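Local coordinates for protein GH127 beta-L-arabinofuranoside (Geobacillus stearothermophilus, PDB 4QK0) that probably hydrolyses beta-L-arabinofuranosides, removing L-arabinofuranose units as a family 127 glycoside hydrolase, at residues A[489-494]-A[528-533]; A[535-540]-A[551-556]. One frame throughout, in Å; residues are numbered along the deposited sequence.

Interaction 1: residues A[489-494]-A[528-533]; sequences GWCRGA and LYFPMP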
ATOM      1  N   GLY A 489     -23.336 -16.831  17.187  1.00 28.01           N
ATOM      2  CA  GLY A 489     -23.829 -15.578  16.608  1.00 30.56           C
ATOM      3  C   GLY A 489     -24.044 -15.669  15.107  1.00 30.54           C
ATOM      4  O   GLY A 489     -24.851 -14.943  14.594  1.00 31.77           O
ATOM      5  N   TRP A 490     -23.340 -16.562  14.406  1.00 29.63           N
ATOM      6  CA  TRP A 490     -23.561 -16.720  12.946  1.00 30.96           C
ATOM      7  C   TRP A 490     -24.864 -17.453  12.630  1.00 33.79           C
ATOM      8  O   TRP A 490     -25.351 -17.424  11.495  1.00 33.29           O
ATOM      9  CB  TRP A 490     -22.373 -17.416  12.252  1.00 27.82           C
ATOM     10  CG  TRP A 490     -22.011 -18.762  12.815  1.00 28.45           C
ATOM     11  CD1 TRP A 490     -20.976 -19.040  13.612  1.00 29.18           C
ATOM     12  CD2 TRP A 490     -22.699 -20.015  12.592  1.00 27.02           C
ATOM     13  NE1 TRP A 490     -20.952 -20.388  13.914  1.00 29.09           N
ATOM     14  CE2 TRP A 490     -22.017 -20.994  13.311  1.00 26.57           C
ATOM     15  CE3 TRP A 490     -23.855 -20.377  11.886  1.00 26.99           C
ATOM     16  CZ2 TRP A 490     -22.429 -22.324  13.346  1.00 27.15           C
ATOM     17  CZ3 TRP A 490     -24.268 -21.679  11.911  1.00 26.15           C
ATOM     18  CH2 TRP A 490     -23.554 -22.651  12.646  1.00 27.32           C
ATOM     19  N   CYS A 491     -25.455 -18.088  13.633  1.00 33.58           N
ATOM     20  CA  CYS A 491     -26.567 -18.984  13.419  1.00 34.89           C
ATOM     21  C   CYS A 491     -27.902 -18.265  13.533  1.00 34.88           C
ATOM     22  O   CYS A 491     -28.047 -17.449  14.387  1.00 36.93           O
ATOM     23  CB  CYS A 491     -26.496 -20.061  14.495  1.00 38.23           C
ATOM     24  SG  CYS A 491     -27.780 -21.260  14.335  1.00 46.12           S
ATOM     25  N   ARG A 492     -28.885 -18.604  12.712  1.00 36.51           N
ATOM     26  CA  ARG A 492     -30.284 -18.162  12.920  1.00 42.08           C
ATOM     27  C   ARG A 492     -30.995 -19.458  13.273  1.00 40.32           C
ATOM     28  O   ARG A 492     -30.731 -20.502  12.650  1.00 48.42           O
ATOM     29  CB  ARG A 492     -31.011 -17.678  11.643  1.00 40.75           C
ATOM     30  CG  ARG A 492     -30.302 -16.824  10.609  1.00 53.32           C
ATOM     31  CD  ARG A 492     -30.605 -17.321   9.173  1.00 55.07           C
ATOM     32  NE  ARG A 492     -29.887 -16.569   8.138  1.00 62.42           N
ATOM     33  CZ  ARG A 492     -30.326 -15.462   7.514  1.00 65.47           C
ATOM     34  NH1 ARG A 492     -31.541 -14.957   7.773  1.00 59.71           N
ATOM     35  NH2 ARG A 492     -29.549 -14.860   6.598  1.00 56.76           N
ATOM     36  N   GLY A 493     -31.947 -19.405  14.173  1.00 32.95           N
ATOM     37  CA  GLY A 493     -32.866 -20.527  14.374  1.00 33.32           C
ATOM     38  C   GLY A 493     -32.323 -21.785  14.985  1.00 30.99           C
ATOM     39  O   GLY A 493     -32.638 -22.926  14.543  1.00 35.03           O
ATOM     40  N   ALA A 494     -31.522 -21.635  16.014  1.00 31.62           N
ATOM     41  CA  ALA A 494     -31.021 -22.841  16.676  1.00 32.80           C
ATOM     42  C   ALA A 494     -32.181 -23.616  17.303  1.00 33.94           C
ATOM     43  O   ALA A 494     -33.121 -23.013  17.817  1.00 35.24           O
ATOM     44  CB  ALA A 494     -30.032 -22.453  17.720  1.00 35.21           C
ATOM     45  N   LEU A 528     -28.592 -30.560  19.668  1.00 40.93           N
ATOM     46  CA  LEU A 528     -28.547 -29.188  19.169  1.00 40.81           C
ATOM     47  C   LEU A 528     -28.530 -29.218  17.674  1.00 38.31           C
ATOM     48  O   LEU A 528     -27.818 -30.017  17.084  1.00 33.11           O
ATOM     49  CB  LEU A 528     -27.300 -28.497  19.629  1.00 41.68           C
ATOM     50  CG  LEU A 528     -26.985 -28.469  21.118  1.00 45.07           C
ATOM     51  CD1 LEU A 528     -25.658 -27.787  21.375  1.00 48.55           C
ATOM     52  CD2 LEU A 528     -28.060 -27.693  21.810  1.00 47.74           C
ATOM     53  N   TYR A 529     -29.322 -28.342  17.062  1.00 38.81           N
ATOM     54  CA  TYR A 529     -29.350 -28.209  15.612  1.00 37.82           C
ATOM     55  C   TYR A 529     -29.171 -26.733  15.247  1.00 36.22           C
ATOM     56  O   TYR A 529     -29.993 -25.882  15.622  1.00 26.65           O
ATOM     57  CB  TYR A 529     -30.646 -28.746  15.020  1.00 44.68           C
ATOM     58  CG  TYR A 529     -30.794 -28.380  13.550  1.00 58.89           C
ATOM     59  CD1 TYR A 529     -29.816 -28.760  12.622  1.00 62.19           C
ATOM     60  CD2 TYR A 529     -31.899 -27.634  13.089  1.00 62.56           C
ATOM     61  CE1 TYR A 529     -29.945 -28.418  11.285  1.00 68.00           C
ATOM     62  CE2 TYR A 529     -32.029 -27.290  11.754  1.00 68.47           C
ATOM     63  CZ  TYR A 529     -31.047 -27.685  10.862  1.00 71.59           C
ATOM     64  OH  TYR A 529     -31.149 -27.332   9.541  1.00 81.92           O
ATOM     65  N   PHE A 530     -28.036 -26.449  14.599  1.00 34.01           N
ATOM     66  CA  PHE A 530     -27.695 -25.120  14.137  1.00 34.72           C
ATOM     67  C   PHE A 530     -27.752 -25.164  12.610  1.00 32.88           C
ATOM     68  O   PHE A 530     -26.835 -25.681  11.982  1.00 34.33           O
ATOM     69  CB  PHE A 530     -26.283 -24.738  14.577  1.00 33.20           C
ATOM     70  CG  PHE A 530     -26.075 -24.759  16.076  1.00 34.67           C
ATOM     71  CD1 PHE A 530     -26.874 -23.979  16.930  1.00 34.03           C
ATOM     72  CD2 PHE A 530     -25.046 -25.486  16.634  1.00 33.61           C
ATOM     73  CE1 PHE A 530     -26.677 -23.975  18.302  1.00 29.61           C
ATOM     74  CE2 PHE A 530     -24.850 -25.490  18.013  1.00 34.82           C
ATOM     75  CZ  PHE A 530     -25.671 -24.726  18.851  1.00 33.24           C
ATOM     76  N   PRO A 531     -28.807 -24.621  12.013  1.00 32.92           N
ATOM     77  CA  PRO A 531     -28.790 -24.518  10.540  1.00 33.30           C
ATOM     78  C   PRO A 531     -27.552 -23.788   9.958  1.00 33.53           C
ATOM     79  O   PRO A 531     -27.144 -22.748  10.490  1.00 33.36           O
ATOM     80  CB  PRO A 531     -30.064 -23.744  10.216  1.00 32.96           C
ATOM     81  CG  PRO A 531     -30.871 -23.685  11.473  1.00 33.10           C
ATOM     82  CD  PRO A 531     -29.924 -23.878  12.620  1.00 32.45           C
HETATM   83  N   MSE A 532     -26.939 -24.377   8.924  1.00 34.23           N
HETATM   84  CA  MSE A 532     -25.744 -23.822   8.237  1.00 33.76           C
HETATM   85  C   MSE A 532     -26.050 -23.511   6.761  1.00 30.96           C
HETATM   86  O   MSE A 532     -25.503 -24.150   5.868  1.00 30.17           O
HETATM   87  CB  MSE A 532     -24.560 -24.822   8.288  1.00 30.09           C
HETATM   88  CG  MSE A 532     -23.948 -24.905   9.647  1.00 29.66           C
HETATM   89 SE   MSE A 532     -22.267 -25.836   9.498  1.00 31.46          SE
HETATM   90  CE  MSE A 532     -21.719 -25.699  11.356  1.00 33.04           C
ATOM     91  N   PRO A 533     -26.921 -22.532   6.491  1.00 27.67           N
ATOM     92  CA  PRO A 533     -27.056 -22.070   5.127  1.00 27.48           C
ATOM     93  C   PRO A 533     -25.831 -21.318   4.640  1.00 27.59           C
ATOM     94  O   PRO A 533     -25.009 -20.856   5.459  1.00 32.48           O
ATOM     95  CB  PRO A 533     -28.203 -21.055   5.219  1.00 26.78           C
ATOM     96  CG  PRO A 533     -28.117 -20.509   6.598  1.00 26.58           C
ATOM     97  CD  PRO A 533     -27.689 -21.704   7.436  1.00 28.11           C
TER
HETATM   98  O   HOH W   1     -28.077 -20.381  10.684  1.00 27.88           O

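Interaction 2: residues A[535-540]-A[551-556]; sequences ERIKAH and ALQRGP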
ATOM      1  N   GLU A 535     -24.181 -18.118   3.659  1.00 24.78           N
ATOM      2  CA  GLU A 535     -24.507 -16.756   3.861  1.00 27.52           C
ATOM      3  C   GLU A 535     -23.592 -15.817   3.036  1.00 27.34           C
ATOM      4  O   GLU A 535     -22.409 -16.057   2.889  1.00 24.91           O
ATOM      5  CB  GLU A 535     -24.298 -16.382   5.325  1.00 32.01           C
ATOM      6  CG  GLU A 535     -25.122 -17.155   6.340  1.00 36.58           C
ATOM      7  CD  GLU A 535     -26.565 -16.653   6.518  1.00 39.69           C
ATOM      8  OE1 GLU A 535     -27.102 -15.908   5.641  1.00 36.39           O
ATOM      9  OE2 GLU A 535     -27.185 -17.077   7.536  1.00 36.81           O
ATOM     10  N   ARG A 536     -24.179 -14.722   2.569  1.00 29.93           N
ATOM     11  CA  ARG A 536     -23.472 -13.624   1.928  1.00 30.95           C
ATOM     12  C   ARG A 536     -23.201 -12.582   3.004  1.00 29.44           C
ATOM     13  O   ARG A 536     -24.133 -11.959   3.495  1.00 31.90           O
ATOM     14  CB  ARG A 536     -24.356 -12.996   0.841  1.00 33.65           C
ATOM     15  CG  ARG A 536     -24.407 -13.750  -0.494  1.00 39.47           C
ATOM     16  CD  ARG A 536     -25.321 -12.970  -1.468  1.00 42.77           C
ATOM     17  NE  ARG A 536     -25.298 -13.421  -2.848  1.00 51.41           N
ATOM     18  CZ  ARG A 536     -25.880 -14.543  -3.288  1.00 60.93           C
ATOM     19  NH1 ARG A 536     -26.558 -15.355  -2.456  1.00 55.14           N
ATOM     20  NH2 ARG A 536     -25.784 -14.873  -4.568  1.00 59.16           N
ATOM     21  N   ILE A 537     -21.955 -12.395   3.388  1.00 24.77           N
ATOM     22  CA  ILE A 537     -21.652 -11.462   4.447  1.00 25.46           C
ATOM     23  C   ILE A 537     -21.287 -10.085   3.865  1.00 27.37           C
ATOM     24  O   ILE A 537     -20.461  -9.995   2.937  1.00 29.53           O
ATOM     25  CB  ILE A 537     -20.486 -11.996   5.285  1.00 26.08           C
ATOM     26  CG1 ILE A 537     -20.794 -13.428   5.817  1.00 25.89           C
ATOM     27  CG2 ILE A 537     -20.193 -11.062   6.439  1.00 27.13           C
ATOM     28  CD1 ILE A 537     -22.054 -13.534   6.664  1.00 25.51           C
ATOM     29  N   LYS A 538     -21.860  -9.036   4.438  1.00 23.14           N
ATOM     30  CA  LYS A 538     -21.536  -7.674   4.106  1.00 28.18           C
ATOM     31  C   LYS A 538     -20.807  -6.960   5.226  1.00 26.61           C
ATOM     32  O   LYS A 538     -21.102  -7.176   6.396  1.00 30.16           O
ATOM     33  CB  LYS A 538     -22.810  -6.898   3.817  1.00 30.56           C
ATOM     34  CG  LYS A 538     -23.581  -7.395   2.616  1.00 33.89           C
ATOM     35  CD  LYS A 538     -22.896  -7.180   1.264  1.00 38.12           C
ATOM     36  CE  LYS A 538     -22.520  -5.698   1.039  1.00 46.05           C
ATOM     37  NZ  LYS A 538     -21.824  -5.400  -0.232  1.00 45.24           N
ATOM     38  N   ALA A 539     -19.841  -6.124   4.872  1.00 25.63           N
ATOM     39  CA  ALA A 539     -19.140  -5.340   5.863  1.00 24.99           C
ATOM     40  C   ALA A 539     -19.807  -4.003   6.053  1.00 25.01           C
ATOM     41  O   ALA A 539     -20.464  -3.477   5.149  1.00 25.12           O
ATOM     42  CB  ALA A 539     -17.719  -5.122   5.502  1.00 25.88           C
ATOM     43  N   HIS A 540     -19.691  -3.466   7.258  1.00 25.08           N
ATOM     44  CA  HIS A 540     -20.262  -2.169   7.587  1.00 25.40           C
ATOM     45  C   HIS A 540     -19.829  -1.195   6.458  1.00 26.09           C
ATOM     46  O   HIS A 540     -18.683  -1.283   5.954  1.00 24.92           O
ATOM     47  CB  HIS A 540     -19.659  -1.731   8.906  1.00 26.97           C
ATOM     48  CG  HIS A 540     -20.280  -0.534   9.484  1.00 29.74           C
ATOM     49  ND1 HIS A 540     -20.128   0.709   8.932  1.00 30.42           N
ATOM     50  CD2 HIS A 540     -21.005  -0.364  10.614  1.00 35.90           C
ATOM     51  CE1 HIS A 540     -20.746   1.603   9.683  1.00 33.76           C
ATOM     52  NE2 HIS A 540     -21.273   0.978  10.720  1.00 35.69           N
ATOM     53  N   ALA A 551     -18.687 -11.480   1.006  1.00 25.46           N
ATOM     54  CA  ALA A 551     -17.885 -12.640   1.390  1.00 23.46           C
ATOM     55  C   ALA A 551     -18.831 -13.757   1.605  1.00 24.87           C
ATOM     56  O   ALA A 551     -19.957 -13.577   2.085  1.00 24.33           O
ATOM     57  CB  ALA A 551     -17.073 -12.379   2.645  1.00 23.06           C
ATOM     58  N   LEU A 552     -18.380 -14.953   1.293  1.00 24.83           N
ATOM     59  CA  LEU A 552     -19.199 -16.126   1.608  1.00 24.90           C
ATOM     60  C   LEU A 552     -18.769 -16.797   2.916  1.00 23.03           C
ATOM     61  O   LEU A 552     -17.588 -16.906   3.227  1.00 23.89           O
ATOM     62  CB  LEU A 552     -19.089 -17.136   0.489  1.00 26.12           C
ATOM     63  CG  LEU A 552     -19.563 -16.572  -0.838  1.00 27.86           C
ATOM     64  CD1 LEU A 552     -19.371 -17.598  -1.910  1.00 29.61           C
ATOM     65  CD2 LEU A 552     -21.019 -16.143  -0.812  1.00 27.74           C
ATOM     66  N   GLN A 553     -19.763 -17.199   3.701  1.00 23.63           N
ATOM     67  CA  GLN A 553     -19.530 -17.873   4.958  1.00 25.28           C
ATOM     68  C   GLN A 553     -20.588 -18.965   5.170  1.00 25.28           C
ATOM     69  O   GLN A 553     -21.770 -18.782   4.896  1.00 22.84           O
ATOM     70  CB  GLN A 553     -19.558 -16.889   6.123  1.00 26.07           C
ATOM     71  CG  GLN A 553     -19.173 -17.531   7.446  1.00 30.58           C
ATOM     72  CD  GLN A 553     -19.011 -16.583   8.622  1.00 27.95           C
ATOM     73  OE1 GLN A 553     -18.635 -15.431   8.456  1.00 35.49           O
ATOM     74  NE2 GLN A 553     -19.185 -17.118   9.832  1.00 27.79           N
ATOM     75  N   ARG A 554     -20.152 -20.068   5.749  1.00 26.66           N
ATOM     76  CA  ARG A 554     -21.086 -21.156   6.148  1.00 26.72           C
ATOM     77  C   ARG A 554     -20.719 -21.707   7.522  1.00 22.94           C
ATOM     78  O   ARG A 554     -19.586 -22.151   7.728  1.00 22.54           O
ATOM     79  CB  ARG A 554     -20.990 -22.259   5.114  1.00 28.51           C
ATOM     80  CG  ARG A 554     -21.842 -23.468   5.405  1.00 30.95           C
ATOM     81  CD  ARG A 554     -21.806 -24.491   4.269  1.00 31.24           C
ATOM     82  NE  ARG A 554     -22.753 -25.559   4.613  1.00 30.81           N
ATOM     83  CZ  ARG A 554     -22.483 -26.592   5.407  1.00 29.68           C
ATOM     84  NH1 ARG A 554     -21.298 -26.777   5.934  1.00 30.21           N
ATOM     85  NH2 ARG A 554     -23.422 -27.449   5.682  1.00 34.48           N
ATOM     86  N   GLY A 555     -21.653 -21.686   8.471  1.00 23.31           N
ATOM     87  CA  GLY A 555     -21.275 -22.035   9.849  1.00 23.04           C
ATOM     88  C   GLY A 555     -20.235 -21.020  10.265  1.00 23.11           C
ATOM     89  O   GLY A 555     -20.330 -19.845   9.890  1.00 25.47           O
ATOM     90  N   PRO A 556     -19.197 -21.456  10.982  1.00 21.38           N
ATOM     91  CA  PRO A 556     -18.090 -20.564  11.405  1.00 23.54           C
ATOM     92  C   PRO A 556     -16.998 -20.310  10.335  1.00 24.70           C
ATOM     93  O   PRO A 556     -16.044 -19.595  10.621  1.00 26.39           O
ATOM     94  CB  PRO A 556     -17.453 -21.354  12.565  1.00 21.08           C
ATOM     95  CG  PRO A 556     -17.582 -22.770  12.113  1.00 20.66           C
ATOM     96  CD  PRO A 556     -18.931 -22.833  11.414  1.00 22.68           C
TER

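Interaction 1: residues A[489-494]-A[528-533]
The indole of Trp-490 carries Cys-491 CB over one face, offset toward the rim, while Pro-531 O meets the edge, 3.4 Å from CZ3 and in the ring plane. Trp-490 CH2 touches Met-532 CG at 3.8 Å and the CB of Phe-530. Met-532 is a selenomethionine; its extended chain crosses the indole obliquely. Trp-490 NE1 is hydrogen-bonded to Glu-361. Within 528-533, Pro-531 N lies over the centre of one face of the Tyr-529 ring.

The Phe-530 ring has Ala-494 CB at its edge, 3.6 Å from CD1. Cys-491 SG makes an oblique sulfur-aromatic contact with that ring, 5.1 Å from its centroid, and also rests against Pro-531 CD. Pro-531 CG lies 3.4 Å from Arg-492 O, and its CD meets Gly-493 O. Ala-494 CA makes a CH...O contact of 3.4 Å with Tyr-529 O.

No direct hydrogen bond joins the segments. Water 1 accepts from Arg-492 N at 2.8 Å and lies 2.6 Å from Pro-531 O, to which it probably donates. In this middle-domain contact the loop before strand 495-498 packs on the loop after strand 524-529. The join probably depends on close side-chain fit, with a water as its polar link.

Interaction 2: residues A[535-540]-A[551-556]
Strands 534-539 and 549-554 form a beta hairpin in the C-terminal domain region, and this contact is its antiparallel ladder. Two hydrogen-bonded pairs flank one non-hydrogen-bonded pair. In the first, Glu-535 N donates to Gln-553 O at 2.8 Å, nearly along the C=O axis, and Gln-553 N returns a bond to Glu-535 O at 3.0 Å. In the second, Ile-537 N reaches Ala-551 O at 2.7 Å, almost straight at 173°, and Ala-551 N binds Ile-537 O at 3.0 Å.

Glu-535, Ile-537, Ala-551 and Gln-553 direct their CB atoms to one face of the sheet. There Ile-537 CG1, anti to its carbonyl carbon, touches Gln-553 CB at 3.7 Å, and the two side chains cross obliquely. Glu-535 bends at CG (chi2 -81°), which leads its carboxylate away from 551-556 to its partner Arg-492. The Gln-553 chain is extended, with CG anti to the backbone N (chi1 -174°). This carries NE2 to Gly-555 O, a bond of 3.0 Å that lies close to the amide plane and should fix the rotation of the amide group. An alanine in place of Gln-553 would probably leave the turn at Gly-555 less firmly held, because the NE2 bond would be lost.

On the other face Arg-536 and Leu-552 lie side by side, and Arg-536 CG is 4.2 Å from Leu-552 CD2. Arg-536 NH2 is hydrogen-bonded to Pro-576 O and Ala-579 O. Beyond the pairs, Lys-538 and Ala-539 continue the sheet into the second subunit. This alternation of reciprocal backbone bonds and side-chain faces is the ladder of a twisted antiparallel beta hairpin.

In the fold
Interaction 1 is a surface contact in the middle domain region. Interaction 2 is buried in the C-terminal domain region. They hold different elements but follow in series, since strand 524-529 leads on to strand 534-539. Interaction 1 relies on side-chain packing and a bridging water, whereas interaction 2 rests on direct backbone hydrogen bonds. Their centres are about 14 Å apart, and the two touch. Arg-492 NE of 489-494 forms a salt bridge with Glu-535 OE2 of 535-540 at 2.8 Å. Trp-490 also packs on Gly-555 and Pro-556. Both contacts approach the second subunit, where Pro-615 of that subunit touches Arg-492 and Glu-535.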